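Local coordinates for protein succinylglutamate desuccinylase (Vibrio parahaemolyticus, PDB 2BCO) that probably hydrolyses N-succinyl-L-glutamate to succinate and glutamate, the last step of arginine degradation by the succinyltransferase pathway, using one zinc ion per subunit, at residues 33-36 / 42-45; 70-75 / 236-241; 139-144 / 209-214; 148-153 / 242-247. One frame throughout, in Å; residues are numbered along the deposited sequence.

Contact 1: residues 33-36 / 42-45; sequences QLKL and LEVI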
# COMPACT_ATOMS: atom_id res chain seq x y z
N GLN A 33 -22.66 -4.52 9.53
CA GLN A 33 -22.16 -5.66 10.29
C GLN A 33 -20.64 -5.63 10.47
O GLN A 33 -19.90 -5.42 9.51
CB GLN A 33 -22.58 -6.95 9.59
CG GLN A 33 -22.26 -8.21 10.35
CD GLN A 33 -22.78 -9.45 9.65
OE1 GLN A 33 -22.61 -10.57 10.14
NE2 GLN A 33 -23.42 -9.26 8.50
N LEU A 34 -20.20 -5.85 11.70
CA LEU A 34 -18.78 -5.86 12.05
C LEU A 34 -18.38 -7.25 12.54
O LEU A 34 -19.03 -7.82 13.42
CB LEU A 34 -18.50 -4.84 13.15
CG LEU A 34 -18.78 -3.37 12.86
CD1 LEU A 34 -18.62 -2.56 14.14
CD2 LEU A 34 -17.82 -2.86 11.80
N LYS A 35 -17.30 -7.80 11.99
CA LYS A 35 -16.83 -9.12 12.40
C LYS A 35 -15.33 -9.11 12.68
O LYS A 35 -14.53 -8.85 11.79
CB LYS A 35 -17.14 -10.16 11.31
CG LYS A 35 -18.61 -10.23 10.91
CD LYS A 35 -18.90 -11.40 9.98
CE LYS A 35 -18.16 -11.26 8.65
NZ LYS A 35 -18.43 -12.41 7.72
N LEU A 36 -14.96 -9.39 13.93
CA LEU A 36 -13.55 -9.42 14.31
C LEU A 36 -13.09 -10.88 14.26
O LEU A 36 -13.32 -11.64 15.19
CB LEU A 36 -13.35 -8.87 15.72
CG LEU A 36 -11.88 -8.64 16.13
CD1 LEU A 36 -11.28 -7.51 15.31
CD2 LEU A 36 -11.80 -8.31 17.61
N LEU A 42 -10.62 -7.02 10.89
CA LEU A 42 -12.01 -6.61 11.09
C LEU A 42 -12.74 -6.52 9.76
O LEU A 42 -12.31 -5.78 8.87
CB LEU A 42 -12.05 -5.23 11.77
CG LEU A 42 -13.23 -4.79 12.66
CD1 LEU A 42 -13.51 -3.30 12.44
CD2 LEU A 42 -14.49 -5.60 12.36
N GLU A 43 -13.82 -7.27 9.60
CA GLU A 43 -14.58 -7.20 8.37
C GLU A 43 -15.80 -6.31 8.61
O GLU A 43 -16.40 -6.35 9.68
CB GLU A 43 -15.05 -8.57 7.91
CG GLU A 43 -15.64 -8.55 6.51
CD GLU A 43 -15.95 -9.94 5.99
OE1 GLU A 43 -15.04 -10.80 6.01
OE2 GLU A 43 -17.10 -10.16 5.55
N VAL A 44 -16.15 -5.50 7.62
CA VAL A 44 -17.30 -4.62 7.73
C VAL A 44 -18.18 -4.90 6.52
O VAL A 44 -17.75 -4.73 5.38
CB VAL A 44 -16.87 -3.14 7.77
CG1 VAL A 44 -18.07 -2.24 7.98
CG2 VAL A 44 -15.86 -2.92 8.88
N ILE A 45 -19.40 -5.36 6.77
CA ILE A 45 -20.34 -5.68 5.71
C ILE A 45 -21.49 -4.68 5.71
O ILE A 45 -22.03 -4.34 6.76
CB ILE A 45 -20.91 -7.11 5.90
CG1 ILE A 45 -19.76 -8.13 5.90
CG2 ILE A 45 -21.93 -7.42 4.80
CD1 ILE A 45 -20.21 -9.56 6.14

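Contact 2: residues 70-75 / 236-241; sequences MELVDS and AFDLAL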
# COMPACT_ATOMS: atom_id res chain seq x y z
N MSE A 70 -2.55 3.67 10.19
CA MSE A 70 -3.17 2.91 11.26
C MSE A 70 -4.11 3.83 12.02
O MSE A 70 -5.22 3.43 12.40
CB MSE A 70 -2.10 2.34 12.20
CG MSE A 70 -1.00 1.56 11.48
SE MSE A 70 0.30 0.72 12.67
CE MSE A 70 0.12 1.90 14.20
N GLU A 71 -3.67 5.06 12.25
CA GLU A 71 -4.48 6.05 12.97
C GLU A 71 -5.72 6.39 12.14
O GLU A 71 -6.82 6.50 12.69
CB GLU A 71 -3.69 7.34 13.24
CG GLU A 71 -2.45 7.18 14.12
CD GLU A 71 -2.13 8.47 14.91
OE1 GLU A 71 -1.00 9.01 14.77
OE2 GLU A 71 -3.02 8.94 15.65
N LEU A 72 -5.55 6.56 10.83
CA LEU A 72 -6.68 6.87 9.94
C LEU A 72 -7.68 5.73 9.96
O LEU A 72 -8.89 5.96 10.04
CB LEU A 72 -6.21 7.12 8.50
CG LEU A 72 -5.28 8.32 8.29
CD1 LEU A 72 -5.06 8.52 6.80
CD2 LEU A 72 -5.90 9.58 8.93
N VAL A 73 -7.18 4.51 9.87
CA VAL A 73 -8.04 3.33 9.90
C VAL A 73 -8.76 3.28 11.24
O VAL A 73 -9.95 3.01 11.30
CB VAL A 73 -7.22 2.02 9.70
CG1 VAL A 73 -8.09 0.80 10.01
CG2 VAL A 73 -6.70 1.94 8.27
N ASP A 74 -8.04 3.58 12.31
CA ASP A 74 -8.63 3.55 13.64
C ASP A 74 -9.81 4.51 13.80
O ASP A 74 -10.79 4.19 14.46
CB ASP A 74 -7.58 3.86 14.69
CG ASP A 74 -8.12 3.73 16.10
OD1 ASP A 74 -8.46 2.60 16.50
OD2 ASP A 74 -8.20 4.76 16.79
N SER A 75 -9.70 5.69 13.20
CA SER A 75 -10.77 6.70 13.26
C SER A 75 -11.94 6.32 12.35
O SER A 75 -13.09 6.66 12.65
CB SER A 75 -10.23 8.07 12.86
OG SER A 75 -9.17 8.46 13.72
N ALA A 236 -6.87 14.91 2.55
CA ALA A 236 -7.45 14.65 1.23
C ALA A 236 -7.56 13.15 0.98
O ALA A 236 -8.57 12.66 0.48
CB ALA A 236 -6.60 15.32 0.15
N PHE A 237 -6.52 12.41 1.32
CA PHE A 237 -6.57 10.97 1.13
C PHE A 237 -7.68 10.34 1.97
O PHE A 237 -8.46 9.52 1.48
CB PHE A 237 -5.24 10.32 1.50
CG PHE A 237 -5.35 8.84 1.72
CD1 PHE A 237 -5.34 7.97 0.64
CD2 PHE A 237 -5.51 8.32 3.00
CE1 PHE A 237 -5.49 6.60 0.84
CE2 PHE A 237 -5.67 6.96 3.20
CZ PHE A 237 -5.66 6.10 2.12
N ASP A 238 -7.71 10.69 3.25
CA ASP A 238 -8.69 10.13 4.18
C ASP A 238 -10.14 10.36 3.76
O ASP A 238 -10.99 9.49 3.95
CB ASP A 238 -8.46 10.71 5.58
CG ASP A 238 -9.43 10.17 6.61
OD1 ASP A 238 -9.42 8.95 6.86
OD2 ASP A 238 -10.21 10.97 7.16
N LEU A 239 -10.41 11.54 3.20
CA LEU A 239 -11.74 11.91 2.74
C LEU A 239 -12.08 11.07 1.50
O LEU A 239 -13.20 10.59 1.35
CB LEU A 239 -11.76 13.40 2.39
CG LEU A 239 -13.09 14.16 2.47
CD1 LEU A 239 -12.84 15.63 2.14
CD2 LEU A 239 -14.10 13.57 1.52
N ALA A 240 -11.10 10.92 0.62
CA ALA A 240 -11.30 10.13 -0.58
C ALA A 240 -11.56 8.68 -0.17
O ALA A 240 -12.40 8.00 -0.76
CB ALA A 240 -10.07 10.22 -1.49
N LEU A 241 -10.85 8.21 0.86
CA LEU A 241 -11.03 6.84 1.33
C LEU A 241 -12.39 6.68 2.00
O LEU A 241 -13.03 5.63 1.88
CB LEU A 241 -9.91 6.45 2.31
CG LEU A 241 -9.97 5.06 2.93
CD1 LEU A 241 -9.96 3.98 1.85
CD2 LEU A 241 -8.79 4.89 3.84
O HOH W 1 -9.71 8.46 9.52

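Contact 3: residues 139-144 / 209-214; sequences DFYQDT and ENYSAQ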
# COMPACT_ATOMS: atom_id res chain seq x y z
N ASP A 139 -10.23 -15.83 1.72
CA ASP A 139 -11.56 -15.88 2.34
C ASP A 139 -12.43 -14.67 2.04
O ASP A 139 -13.64 -14.79 1.88
CB ASP A 139 -11.44 -16.03 3.86
CG ASP A 139 -10.90 -17.39 4.28
OD1 ASP A 139 -10.72 -18.27 3.40
OD2 ASP A 139 -10.67 -17.57 5.50
N PHE A 140 -11.81 -13.50 1.96
CA PHE A 140 -12.54 -12.28 1.70
C PHE A 140 -13.01 -12.16 0.25
O PHE A 140 -14.13 -11.73 -0.01
CB PHE A 140 -11.68 -11.07 2.06
CG PHE A 140 -12.40 -9.76 1.95
CD1 PHE A 140 -13.44 -9.44 2.82
CD2 PHE A 140 -12.04 -8.84 0.97
CE1 PHE A 140 -14.11 -8.22 2.72
CE2 PHE A 140 -12.71 -7.62 0.86
CZ PHE A 140 -13.74 -7.31 1.74
N TYR A 141 -12.16 -12.53 -0.70
CA TYR A 141 -12.53 -12.45 -2.11
C TYR A 141 -13.32 -13.65 -2.61
O TYR A 141 -13.83 -13.64 -3.72
CB TYR A 141 -11.29 -12.27 -2.99
CG TYR A 141 -10.64 -10.90 -2.90
CD1 TYR A 141 -11.41 -9.75 -2.75
CD2 TYR A 141 -9.25 -10.76 -3.00
CE1 TYR A 141 -10.81 -8.47 -2.72
CE2 TYR A 141 -8.65 -9.50 -2.97
CZ TYR A 141 -9.43 -8.36 -2.83
OH TYR A 141 -8.83 -7.11 -2.79
N GLN A 142 -13.43 -14.69 -1.78
CA GLN A 142 -14.16 -15.89 -2.18
C GLN A 142 -15.60 -15.55 -2.55
O GLN A 142 -16.30 -14.86 -1.81
CB GLN A 142 -14.15 -16.93 -1.05
CG GLN A 142 -14.84 -18.24 -1.43
CD GLN A 142 -14.98 -19.20 -0.27
OE1 GLN A 142 -13.99 -19.58 0.36
NE2 GLN A 142 -16.22 -19.60 0.02
N ASP A 143 -16.02 -16.03 -3.72
CA ASP A 143 -17.38 -15.78 -4.21
C ASP A 143 -17.69 -14.30 -4.40
O ASP A 143 -18.75 -13.82 -3.99
CB ASP A 143 -18.42 -16.41 -3.28
CG ASP A 143 -18.22 -17.90 -3.08
OD1 ASP A 143 -17.95 -18.61 -4.07
OD2 ASP A 143 -18.33 -18.36 -1.92
N THR A 144 -16.77 -13.57 -5.01
CA THR A 144 -16.98 -12.16 -5.28
C THR A 144 -16.55 -11.99 -6.73
O THR A 144 -15.65 -12.68 -7.19
CB THR A 144 -16.10 -11.23 -4.41
OG1 THR A 144 -14.72 -11.37 -4.78
CG2 THR A 144 -16.26 -11.56 -2.94
N GLU A 209 -2.05 -10.05 -8.59
CA GLU A 209 -1.67 -11.24 -9.35
C GLU A 209 -2.56 -12.44 -9.14
O GLU A 209 -2.85 -13.16 -10.09
CB GLU A 209 -0.22 -11.64 -9.02
CG GLU A 209 0.23 -12.99 -9.63
CD GLU A 209 0.08 -13.05 -11.15
OE1 GLU A 209 0.46 -12.07 -11.82
OE2 GLU A 209 -0.39 -14.09 -11.67
N ASN A 210 -3.02 -12.65 -7.92
CA ASN A 210 -3.83 -13.82 -7.64
C ASN A 210 -5.33 -13.63 -7.56
O ASN A 210 -6.07 -14.61 -7.50
CB ASN A 210 -3.34 -14.47 -6.35
CG ASN A 210 -1.98 -15.10 -6.52
OD1 ASN A 210 -1.85 -16.10 -7.23
ND2 ASN A 210 -0.97 -14.53 -5.90
N TYR A 211 -5.80 -12.39 -7.54
CA TYR A 211 -7.23 -12.17 -7.46
C TYR A 211 -7.72 -11.02 -8.33
O TYR A 211 -8.87 -10.61 -8.23
CB TYR A 211 -7.63 -11.96 -6.00
CG TYR A 211 -7.38 -13.18 -5.15
CD1 TYR A 211 -8.29 -14.23 -5.12
CD2 TYR A 211 -6.20 -13.32 -4.42
CE1 TYR A 211 -8.05 -15.39 -4.37
CE2 TYR A 211 -5.94 -14.48 -3.67
CZ TYR A 211 -6.87 -15.51 -3.65
OH TYR A 211 -6.63 -16.65 -2.92
N SER A 212 -6.84 -10.52 -9.19
CA SER A 212 -7.18 -9.43 -10.10
C SER A 212 -7.76 -8.22 -9.37
O SER A 212 -8.64 -7.55 -9.90
CB SER A 212 -8.19 -9.91 -11.15
OG SER A 212 -7.69 -11.04 -11.84
N ALA A 213 -7.27 -7.94 -8.17
CA ALA A 213 -7.78 -6.81 -7.41
C ALA A 213 -7.16 -5.50 -7.90
O ALA A 213 -6.02 -5.48 -8.35
CB ALA A 213 -7.49 -7.00 -5.92
N GLN A 214 -7.93 -4.42 -7.82
CA GLN A 214 -7.45 -3.10 -8.21
C GLN A 214 -6.62 -2.76 -6.97
O GLN A 214 -7.13 -2.29 -5.96
CB GLN A 214 -8.65 -2.17 -8.41
CG GLN A 214 -9.52 -2.66 -9.59
CD GLN A 214 -10.94 -2.12 -9.60
OE1 GLN A 214 -11.19 -1.02 -10.08
NE2 GLN A 214 -11.88 -2.90 -9.06

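Contact 4: residues 148-153 / 242-247; sequences TRWHLD and RNLIAE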
# COMPACT_ATOMS: atom_id res chain seq x y z
N THR A 148 -15.27 -6.27 -8.65
CA THR A 148 -15.59 -5.62 -7.39
C THR A 148 -14.40 -5.56 -6.43
O THR A 148 -14.43 -4.83 -5.45
CB THR A 148 -16.72 -6.38 -6.66
OG1 THR A 148 -16.18 -7.57 -6.07
CG2 THR A 148 -17.83 -6.76 -7.65
N ARG A 149 -13.34 -6.30 -6.72
CA ARG A 149 -12.19 -6.36 -5.82
C ARG A 149 -11.20 -5.20 -5.78
O ARG A 149 -10.69 -4.74 -6.81
CB ARG A 149 -11.44 -7.66 -6.09
CG ARG A 149 -12.31 -8.89 -5.92
CD ARG A 149 -11.62 -10.10 -6.51
NE ARG A 149 -12.50 -11.27 -6.57
CZ ARG A 149 -12.21 -12.37 -7.26
NH1 ARG A 149 -11.06 -12.44 -7.92
NH2 ARG A 149 -13.05 -13.40 -7.27
N TRP A 150 -10.91 -4.76 -4.55
CA TRP A 150 -9.97 -3.67 -4.29
C TRP A 150 -9.05 -4.03 -3.14
O TRP A 150 -9.45 -4.69 -2.20
CB TRP A 150 -10.70 -2.38 -3.88
CG TRP A 150 -11.51 -1.70 -4.95
CD1 TRP A 150 -12.62 -2.19 -5.57
CD2 TRP A 150 -11.29 -0.38 -5.46
NE1 TRP A 150 -13.13 -1.24 -6.42
CE2 TRP A 150 -12.35 -0.12 -6.37
CE3 TRP A 150 -10.35 0.62 -5.21
CZ2 TRP A 150 -12.45 1.09 -7.06
CZ3 TRP A 150 -10.45 1.83 -5.90
CH2 TRP A 150 -11.51 2.06 -6.80
N HIS A 151 -7.80 -3.59 -3.23
CA HIS A 151 -6.85 -3.81 -2.16
C HIS A 151 -5.95 -2.60 -2.06
O HIS A 151 -5.13 -2.33 -2.93
CB HIS A 151 -5.99 -5.06 -2.39
CG HIS A 151 -5.09 -5.37 -1.23
ND1 HIS A 151 -4.29 -6.49 -1.18
CD2 HIS A 151 -4.88 -4.71 -0.07
CE1 HIS A 151 -3.62 -6.51 -0.04
NE2 HIS A 151 -3.96 -5.44 0.65
N LEU A 152 -6.13 -1.86 -0.98
CA LEU A 152 -5.34 -0.68 -0.72
C LEU A 152 -4.44 -0.97 0.48
O LEU A 152 -4.91 -1.07 1.62
CB LEU A 152 -6.26 0.51 -0.42
CG LEU A 152 -6.95 1.25 -1.56
CD1 LEU A 152 -7.40 0.31 -2.65
CD2 LEU A 152 -8.14 1.99 -1.00
N ASP A 153 -3.15 -1.15 0.21
CA ASP A 153 -2.16 -1.42 1.26
C ASP A 153 -1.50 -0.10 1.65
O ASP A 153 -0.74 0.47 0.86
CB ASP A 153 -1.09 -2.39 0.74
CG ASP A 153 -0.18 -2.87 1.85
OD1 ASP A 153 0.93 -3.37 1.57
OD2 ASP A 153 -0.60 -2.76 3.02
N ARG A 242 -12.85 7.71 2.71
CA ARG A 242 -14.17 7.62 3.35
C ARG A 242 -15.25 7.61 2.27
O ARG A 242 -16.24 6.88 2.38
CB ARG A 242 -14.39 8.79 4.32
CG ARG A 242 -13.66 8.61 5.66
CD ARG A 242 -13.52 9.92 6.43
NE ARG A 242 -12.81 9.73 7.69
CZ ARG A 242 -13.36 9.28 8.82
NH1 ARG A 242 -14.65 8.96 8.85
NH2 ARG A 242 -12.61 9.13 9.90
N ASN A 243 -15.06 8.41 1.23
CA ASN A 243 -16.04 8.47 0.15
C ASN A 243 -16.11 7.13 -0.58
O ASN A 243 -17.16 6.74 -1.07
CB ASN A 243 -15.68 9.57 -0.86
CG ASN A 243 -15.90 10.97 -0.31
OD1 ASN A 243 -16.68 11.18 0.61
ND2 ASN A 243 -15.21 11.95 -0.89
N LEU A 244 -14.98 6.43 -0.64
CA LEU A 244 -14.92 5.14 -1.32
C LEU A 244 -15.69 4.06 -0.57
O LEU A 244 -16.45 3.29 -1.18
CB LEU A 244 -13.46 4.72 -1.50
CG LEU A 244 -13.18 3.40 -2.25
CD1 LEU A 244 -13.69 3.50 -3.68
CD2 LEU A 244 -11.68 3.11 -2.24
N ILE A 245 -15.50 3.99 0.75
CA ILE A 245 -16.22 2.98 1.51
C ILE A 245 -17.72 3.33 1.57
O ILE A 245 -18.56 2.46 1.76
CB ILE A 245 -15.62 2.84 2.95
CG1 ILE A 245 -16.23 3.87 3.89
CG2 ILE A 245 -14.11 3.02 2.92
CD1 ILE A 245 -17.33 3.31 4.74
N ALA A 246 -18.05 4.61 1.37
CA ALA A 246 -19.45 5.04 1.40
C ALA A 246 -20.06 5.22 0.01
O ALA A 246 -21.23 5.58 -0.10
CB ALA A 246 -19.58 6.35 2.18
N GLU A 247 -19.28 4.95 -1.03
CA GLU A 247 -19.77 5.09 -2.41
C GLU A 247 -20.41 6.46 -2.63
O GLU A 247 -21.55 6.55 -3.09
CB GLU A 247 -20.79 4.00 -2.74
CG GLU A 247 -20.19 2.66 -3.10
CD GLU A 247 -19.35 2.72 -4.37
OE1 GLU A 247 -18.28 3.36 -4.35
OE2 GLU A 247 -19.78 2.13 -5.38

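Contact 1: residues 33-36 / 42-45
Gln-33 faces Ile-45 in a beta hairpin, an antiparallel hydrogen-bonded pair closed by Gln-33 N to Ile-45 O and Ile-45 N to Gln-33 O, both 2.8 Å. Their side chains run alongside each other on one face of the sheet, and the extended glutamine places its amide NE2 4.0 Å from Ile-45 CD1. Leu-34 turns to the other face, in a non-hydrogen-bonded pair with Val-44, and its branch CD2 rests 3.5 Å from Val-44 CG2. Lys-35 returns to the glutamine face and forms the second hydrogen-bonded pair, with Lys-35 N to Glu-43 O at 2.9 Å and Glu-43 N to Lys-35 O at 2.8 Å. A bend at chi3 (-64°) brings Lys-35 CE within 3.7 Å of Ile-45 CD1 and sets the ammonium group beside the carboxylate. Lys-35 NZ and Glu-43 OE2 form a salt bridge at 3.4 Å, a weak hydrogen bond; Tyr-37 OH hydrogen-bonds both Lys-35 NZ and Glu-43 OE1, while Arg-90 pairs with OE2. Leu-36 closes the segment against Leu-42, and helix 68-81 covers the face that carries Leu-34, Leu-42 and Val-44. The two faces thus differ in character: leucine and valine branches pack under a helix on one, while on the other the Glu-43 carboxylate is met by a lysine, an arginine and a tyrosine hydroxyl, and the two cationic groups would probably favour its ionised form.

Contact 2: residues 70-75 / 236-241
This is a buried helix-to-helix contact with a water in the joint: Leu-72 of helix 68-81 packs against Phe-237 and Asp-238 of helix 235-245 within the catalytic domain. The backbones come nearest at Leu-72 and Asp-238, whose CA atoms are 6.9 Å apart. From Leu-72 the branch CD1 meets the phenyl ring of Phe-237 at its edge, near the ring plane, with 3.8 Å between CD1 and Phe-237 CD2. One face of that ring is lined from within its own helix by Leu-241, whose CB stands 4.2 Å above the plane, offset toward the rim. Further out, Phe-237 reaches helix 179-188 at Phe-184 and Ala-188 and strand 214-220 at Met-218 and Leu-220, and its side chain is about 10 Å from that of the zinc ligand His-155. The aspartate is directed toward helix 68-81, with Asp-238 OD1 4.0 Å from Leu-72 CB. A water bridges the same oxygen to the helix backbone, 2.7 Å from Leu-72 O and 2.7 Å from Asp-238 OD1, and donates to both. The second oxygen, OD2, is held by Arg-242 in a salt bridge one turn further along the helix. Since the water gives both its hydrogens away and the arginine takes OD2, both carboxylate oxygens act as acceptors, which is consistent with a charged aspartate at the margin of an otherwise apolar packing.

Contact 3: residues 139-144 / 209-214
The C-terminal end of helix 125-141 meets the turn leading from helix 203-211 into strand 214-220, with Tyr-141 laid against Tyr-211 and Ala-213. The first torsion of Tyr-141 (chi1 -72°) turns CG away from its carbonyl carbon and sends the ring across to the other segment. Its CD2 lies 3.6 Å from Tyr-211 CB, and its hydroxyl end extends as far as Ala-213, with OH 3.4 Å from Ala-213 CB. The two tyrosine rings cross at a slant, planes inclined by 43° and centroids 5.8 Å apart. Between the two partners Ser-212 leaves the helical conformation with a positive phi (53°), a turn after which Ala-213 directs its methyl back at the Tyr-141 ring. Where the first helix ends, Thr-144 OG1 donates to Tyr-141 O over 2.7 Å. Strand 149-157 borders the contact: Tyr-141 OH is hydrogen-bonded to Trp-150 O, and the guanidinium group of Arg-149 joins the segments by bonding Thr-144 O through NH2 and Tyr-211 O through NH1. Tyr-141 also touches Ile-57 of strand 55-60, while the side chain of Tyr-211 also touches Val-137 and Arg-138 of helix 125-141.

Contact 4: residues 148-153 / 242-247
In Leu-244, chi1 of -178° carries the side chain out from the helix, and chi2 of 63° sets its two methyls toward Trp-150 and Leu-152; Trp-150, whose CG stays beside its own backbone nitrogen, swings the indole toward the helix. Each methyl has its own partner. CD1 sits over one face of the indole in a CH-pi contact, 4.3 Å from the centroid of the six-membered ring of Trp-150 and only 18° off the ring normal. CD2 touches the same ring at Trp-150 CZ3 (4.1 Å) but also meets the leucine of the strand tip to tip, 3.9 Å from Leu-152 CD2. The other branch of Leu-152, CD1, borders the indole in the ring plane, as does Thr-148 O. This is helix-on-sheet packing in the catalytic domain: Trp-150 and Leu-152, two apart on strand 149-157, share the side facing helix 235-245, and Phe-184 of helix 179-188 touches both Leu-152 and Leu-244. The strand itself hydrogen-bonds through Trp-150 to Asn-55 and Ile-57 of the parallel strand 55-60. Further along, Asp-153 OD1 bonds NE2 of the zinc ligand His-155, a second-shell link. Helix 235-245 ends just beyond Leu-244 in a Schellman motif with Glu-247 at positive phi.

Overall arrangement
Contacts 2, 3 and 4 are buried, whereas contact 1, a partly buried hairpin, sits further from the centre of the chain. Contacts 2 and 4 share helix 235-245 and touch through Leu-241 and Leu-152; contact 3 joins contact 4 by polar bonds from Tyr-141 and Arg-149. Contact 1 reaches contact 3 where Glu-43 packs on Phe-140. Their chemistry follows their place: backbone hydrogen bonds hold the hairpin, with one salt bridge on a face of it, a water joins the two helices of contact 2, aromatic and methyl packing makes up contact 3, and contact 4, between helix and strand, is wholly apolar.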